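Local atomic coordinates of Vv2_1132 (PDB entry 5Y9S), a protein that probably binds DNA through its helix-turn-helix domain and regulates transcription as a tetrameric LysR-type regulator, perhaps in response to a small effector molecule. Residues 182-194 / 261-273. Sequence-based numbering, arbitrary orientation.
Sequences VVPVVAPRLLESL and AQHRLVIAFEEQK
Val186 and Val266 form an antiparallel hydrogen-bonded pair. Val266 N gives a nearly straight bond to Val186 O (2.9 Å), and Val186 N gives a more bent one to Val266 O (143° at the hydrogen). A third bond, from Ala268 N to Pro184 O, measures 2.9 Å. Chi1 of Val186, 68°, sets CG1 between the backbone N and the carbonyl carbon, where it meets both Val266 O and Ala268 CB. On the same face, CG2 of Val266 lies against Pro188 CG (3.8 Å), and the two side chains run obliquely to each other. Strand 266-267 thus pairs with the end of strand 172-186, which also pairs with strand 248-252 through Val183 and Val185, in the periplasmic-binding-protein-like fold of the LysR substrate-binding domain. On the opposite face, Val183 CG2 touches Ile267 CG1 at 4.1 Å. Val185 packs beside them and also on Val251 and Ile256. Leu265 turns CD2 back over the Val186 carbonyl, 3.6 Å from Val186 O. At the end of 182-194, the Leu194 side chain crosses that of Phe269 at about a right angle. Leu194 CD2 reaches both Ala268 CB (3.7 Å) and Phe269 CZ (3.9 Å). Ala268 CB also sits over the centre of one face of the Phe269 ring, which meets Trp275 edge-to-face.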
# COMPACT_ATOMS: atom_id res chain seq x y z
N VAL D 182 -30.87 -18.18 -30.17
CA VAL D 182 -31.06 -18.29 -28.74
C VAL D 182 -32.53 -18.66 -28.52
O VAL D 182 -33.42 -17.89 -28.87
CB VAL D 182 -30.70 -16.98 -28.02
CG1 VAL D 182 -31.18 -17.03 -26.59
CG2 VAL D 182 -29.18 -16.74 -28.10
N VAL D 183 -32.78 -19.84 -27.96
CA VAL D 183 -34.15 -20.37 -27.95
C VAL D 183 -34.67 -20.55 -26.54
O VAL D 183 -33.90 -20.79 -25.62
CB VAL D 183 -34.22 -21.70 -28.72
CG1 VAL D 183 -33.72 -21.48 -30.15
CG2 VAL D 183 -33.42 -22.78 -27.98
N PRO D 184 -35.98 -20.40 -26.33
CA PRO D 184 -36.54 -20.68 -25.00
C PRO D 184 -36.71 -22.18 -24.81
O PRO D 184 -37.27 -22.86 -25.67
CB PRO D 184 -37.89 -19.96 -25.03
CG PRO D 184 -38.29 -20.01 -26.49
CD PRO D 184 -37.00 -19.94 -27.28
N VAL D 185 -36.21 -22.70 -23.69
CA VAL D 185 -36.30 -24.12 -23.38
C VAL D 185 -36.97 -24.31 -22.02
O VAL D 185 -36.97 -23.42 -21.17
CB VAL D 185 -34.92 -24.82 -23.37
CG1 VAL D 185 -34.33 -24.86 -24.78
CG2 VAL D 185 -34.00 -24.13 -22.35
N VAL D 186 -37.50 -25.52 -21.83
CA VAL D 186 -38.26 -25.86 -20.63
C VAL D 186 -38.20 -27.37 -20.44
O VAL D 186 -38.07 -28.13 -21.39
CB VAL D 186 -39.73 -25.35 -20.75
CG1 VAL D 186 -40.48 -26.12 -21.80
CG2 VAL D 186 -40.43 -25.44 -19.41
N ALA D 187 -38.31 -27.80 -19.18
CA ALA D 187 -38.37 -29.22 -18.91
C ALA D 187 -39.69 -29.78 -19.46
O ALA D 187 -40.71 -29.08 -19.47
CB ALA D 187 -38.26 -29.49 -17.40
N PRO D 188 -39.69 -31.02 -19.97
CA PRO D 188 -40.90 -31.54 -20.61
C PRO D 188 -42.12 -31.53 -19.71
O PRO D 188 -43.24 -31.28 -20.19
CB PRO D 188 -40.50 -32.96 -21.01
CG PRO D 188 -39.01 -32.87 -21.21
CD PRO D 188 -38.54 -31.92 -20.15
N ARG D 189 -41.95 -31.79 -18.42
CA ARG D 189 -43.13 -31.88 -17.56
C ARG D 189 -43.88 -30.54 -17.49
O ARG D 189 -45.12 -30.53 -17.44
CB ARG D 189 -42.71 -32.37 -16.17
CG ARG D 189 -42.56 -31.31 -15.14
CD ARG D 189 -41.46 -31.65 -14.16
NE ARG D 189 -41.47 -30.68 -13.07
CZ ARG D 189 -40.43 -30.45 -12.27
NH1 ARG D 189 -40.53 -29.54 -11.31
NH2 ARG D 189 -39.31 -31.14 -12.44
N LEU D 190 -43.16 -29.43 -17.55
CA LEU D 190 -43.70 -28.08 -17.46
C LEU D 190 -44.32 -27.57 -18.75
O LEU D 190 -44.88 -26.46 -18.74
CB LEU D 190 -42.61 -27.11 -17.05
CG LEU D 190 -42.63 -26.63 -15.61
CD1 LEU D 190 -41.59 -25.56 -15.45
CD2 LEU D 190 -44.00 -26.08 -15.31
N LEU D 191 -44.21 -28.31 -19.86
CA LEU D 191 -44.56 -27.74 -21.16
C LEU D 191 -46.04 -27.37 -21.26
O LEU D 191 -46.39 -26.37 -21.89
CB LEU D 191 -44.17 -28.72 -22.27
CG LEU D 191 -44.33 -28.18 -23.69
CD1 LEU D 191 -43.17 -27.27 -24.01
CD2 LEU D 191 -44.46 -29.30 -24.74
N GLU D 192 -46.93 -28.16 -20.65
CA GLU D 192 -48.35 -27.85 -20.78
C GLU D 192 -48.79 -26.71 -19.87
O GLU D 192 -49.83 -26.10 -20.13
CB GLU D 192 -49.20 -29.10 -20.50
CG GLU D 192 -49.43 -29.42 -19.02
CD GLU D 192 -50.46 -30.53 -18.81
OE1 GLU D 192 -50.15 -31.70 -19.13
OE2 GLU D 192 -51.58 -30.24 -18.33
N SER D 193 -48.03 -26.39 -18.83
CA SER D 193 -48.37 -25.23 -18.01
C SER D 193 -48.13 -23.90 -18.71
O SER D 193 -48.55 -22.86 -18.18
CB SER D 193 -47.57 -25.27 -16.70
OG SER D 193 -46.27 -24.74 -16.90
N LEU D 194 -47.47 -23.90 -19.87
CA LEU D 194 -47.11 -22.65 -20.55
C LEU D 194 -48.27 -22.04 -21.32
O LEU D 194 -48.85 -22.69 -22.20
CB LEU D 194 -45.93 -22.89 -21.49
CG LEU D 194 -44.54 -22.55 -20.95
CD1 LEU D 194 -44.35 -22.98 -19.49
CD2 LEU D 194 -43.46 -23.16 -21.83
N ALA D 261 -31.20 -33.86 -27.42
CA ALA D 261 -31.14 -35.24 -27.89
C ALA D 261 -31.59 -36.22 -26.81
O ALA D 261 -32.23 -37.23 -27.12
CB ALA D 261 -29.73 -35.56 -28.36
N GLN D 262 -31.30 -35.92 -25.55
CA GLN D 262 -31.74 -36.80 -24.48
C GLN D 262 -33.19 -36.55 -24.06
O GLN D 262 -33.68 -37.22 -23.15
CB GLN D 262 -30.80 -36.66 -23.27
CG GLN D 262 -29.48 -37.42 -23.39
CD GLN D 262 -29.61 -38.93 -23.12
OE1 GLN D 262 -30.65 -39.55 -23.40
NE2 GLN D 262 -28.55 -39.52 -22.58
N HIS D 263 -33.88 -35.59 -24.68
CA HIS D 263 -35.27 -35.27 -24.35
C HIS D 263 -35.43 -34.80 -22.92
O HIS D 263 -36.49 -34.97 -22.31
CB HIS D 263 -36.20 -36.45 -24.61
CG HIS D 263 -36.03 -37.07 -25.96
ND1 HIS D 263 -35.46 -38.30 -26.15
CD2 HIS D 263 -36.35 -36.62 -27.19
CE1 HIS D 263 -35.44 -38.60 -27.43
NE2 HIS D 263 -35.98 -37.59 -28.09
N ARG D 264 -34.38 -34.22 -22.35
CA ARG D 264 -34.48 -33.62 -21.04
C ARG D 264 -34.85 -32.14 -21.10
O ARG D 264 -35.12 -31.53 -20.06
CB ARG D 264 -33.16 -33.81 -20.27
CG ARG D 264 -32.96 -35.25 -19.78
CD ARG D 264 -31.76 -35.38 -18.89
NE ARG D 264 -30.54 -34.99 -19.60
CZ ARG D 264 -29.47 -34.48 -19.01
NH1 ARG D 264 -29.46 -34.30 -17.69
NH2 ARG D 264 -28.40 -34.15 -19.73
N LEU D 265 -34.91 -31.57 -22.30
CA LEU D 265 -35.38 -30.21 -22.50
C LEU D 265 -36.10 -30.17 -23.83
O LEU D 265 -35.75 -30.90 -24.76
CB LEU D 265 -34.24 -29.18 -22.52
CG LEU D 265 -33.60 -28.81 -21.20
CD1 LEU D 265 -32.31 -28.05 -21.46
CD2 LEU D 265 -34.58 -27.97 -20.35
N VAL D 266 -37.12 -29.33 -23.91
CA VAL D 266 -37.84 -29.11 -25.15
C VAL D 266 -37.86 -27.61 -25.43
O VAL D 266 -37.99 -26.80 -24.50
CB VAL D 266 -39.28 -29.66 -25.08
CG1 VAL D 266 -39.89 -29.71 -26.47
CG2 VAL D 266 -39.32 -31.07 -24.49
N ILE D 267 -37.74 -27.26 -26.71
CA ILE D 267 -37.95 -25.88 -27.11
C ILE D 267 -39.40 -25.52 -26.85
O ILE D 267 -40.32 -26.30 -27.15
CB ILE D 267 -37.57 -25.69 -28.59
CG1 ILE D 267 -36.06 -25.86 -28.77
CG2 ILE D 267 -38.04 -24.34 -29.10
CD1 ILE D 267 -35.65 -26.10 -30.20
N ALA D 268 -39.63 -24.37 -26.23
CA ALA D 268 -40.98 -23.89 -25.95
C ALA D 268 -41.42 -22.92 -27.04
O ALA D 268 -40.61 -22.19 -27.62
CB ALA D 268 -41.06 -23.21 -24.58
N PHE D 269 -42.72 -22.90 -27.32
CA PHE D 269 -43.29 -22.01 -28.33
C PHE D 269 -42.69 -22.25 -29.71
O PHE D 269 -42.50 -21.32 -30.49
CB PHE D 269 -43.15 -20.55 -27.91
CG PHE D 269 -43.39 -20.30 -26.45
CD1 PHE D 269 -44.52 -20.81 -25.82
CD2 PHE D 269 -42.50 -19.56 -25.70
CE1 PHE D 269 -44.76 -20.58 -24.48
CE2 PHE D 269 -42.73 -19.31 -24.35
CZ PHE D 269 -43.86 -19.82 -23.74
N GLU D 270 -42.38 -23.52 -29.98
CA GLU D 270 -41.96 -24.05 -31.27
C GLU D 270 -42.61 -23.31 -32.42
O GLU D 270 -41.97 -23.02 -33.43
CB GLU D 270 -42.32 -25.54 -31.37
CG GLU D 270 -41.89 -26.40 -30.17
CD GLU D 270 -42.81 -26.27 -28.94
OE1 GLU D 270 -43.42 -25.20 -28.73
OE2 GLU D 270 -42.90 -27.25 -28.16
N GLU D 271 -43.90 -23.01 -32.27
CA GLU D 271 -44.66 -22.37 -33.34
C GLU D 271 -44.08 -21.00 -33.69
O GLU D 271 -44.03 -20.63 -34.87
CB GLU D 271 -46.14 -22.28 -32.94
CG GLU D 271 -46.44 -21.45 -31.66
CD GLU D 271 -46.44 -22.25 -30.34
OE1 GLU D 271 -46.11 -23.45 -30.34
OE2 GLU D 271 -46.77 -21.64 -29.28
N GLN D 272 -43.59 -20.26 -32.68
CA GLN D 272 -43.21 -18.86 -32.85
C GLN D 272 -41.69 -18.74 -33.06
O GLN D 272 -40.93 -18.43 -32.14
CB GLN D 272 -43.69 -18.04 -31.67
CG GLN D 272 -45.15 -17.66 -31.77
CD GLN D 272 -45.96 -18.22 -30.63
OE1 GLN D 272 -45.43 -18.44 -29.54
NE2 GLN D 272 -47.24 -18.46 -30.87
N LYS D 273 -41.27 -18.93 -34.32
CA LYS D 273 -39.84 -18.92 -34.64
C LYS D 273 -39.22 -17.55 -34.42
O LYS D 273 -38.01 -17.46 -34.17
CB LYS D 273 -39.63 -19.36 -36.08
CG LYS D 273 -40.70 -20.30 -36.61
CD LYS D 273 -40.66 -21.65 -35.91
CE LYS D 273 -39.37 -22.41 -36.18
NZ LYS D 273 -39.54 -23.87 -35.94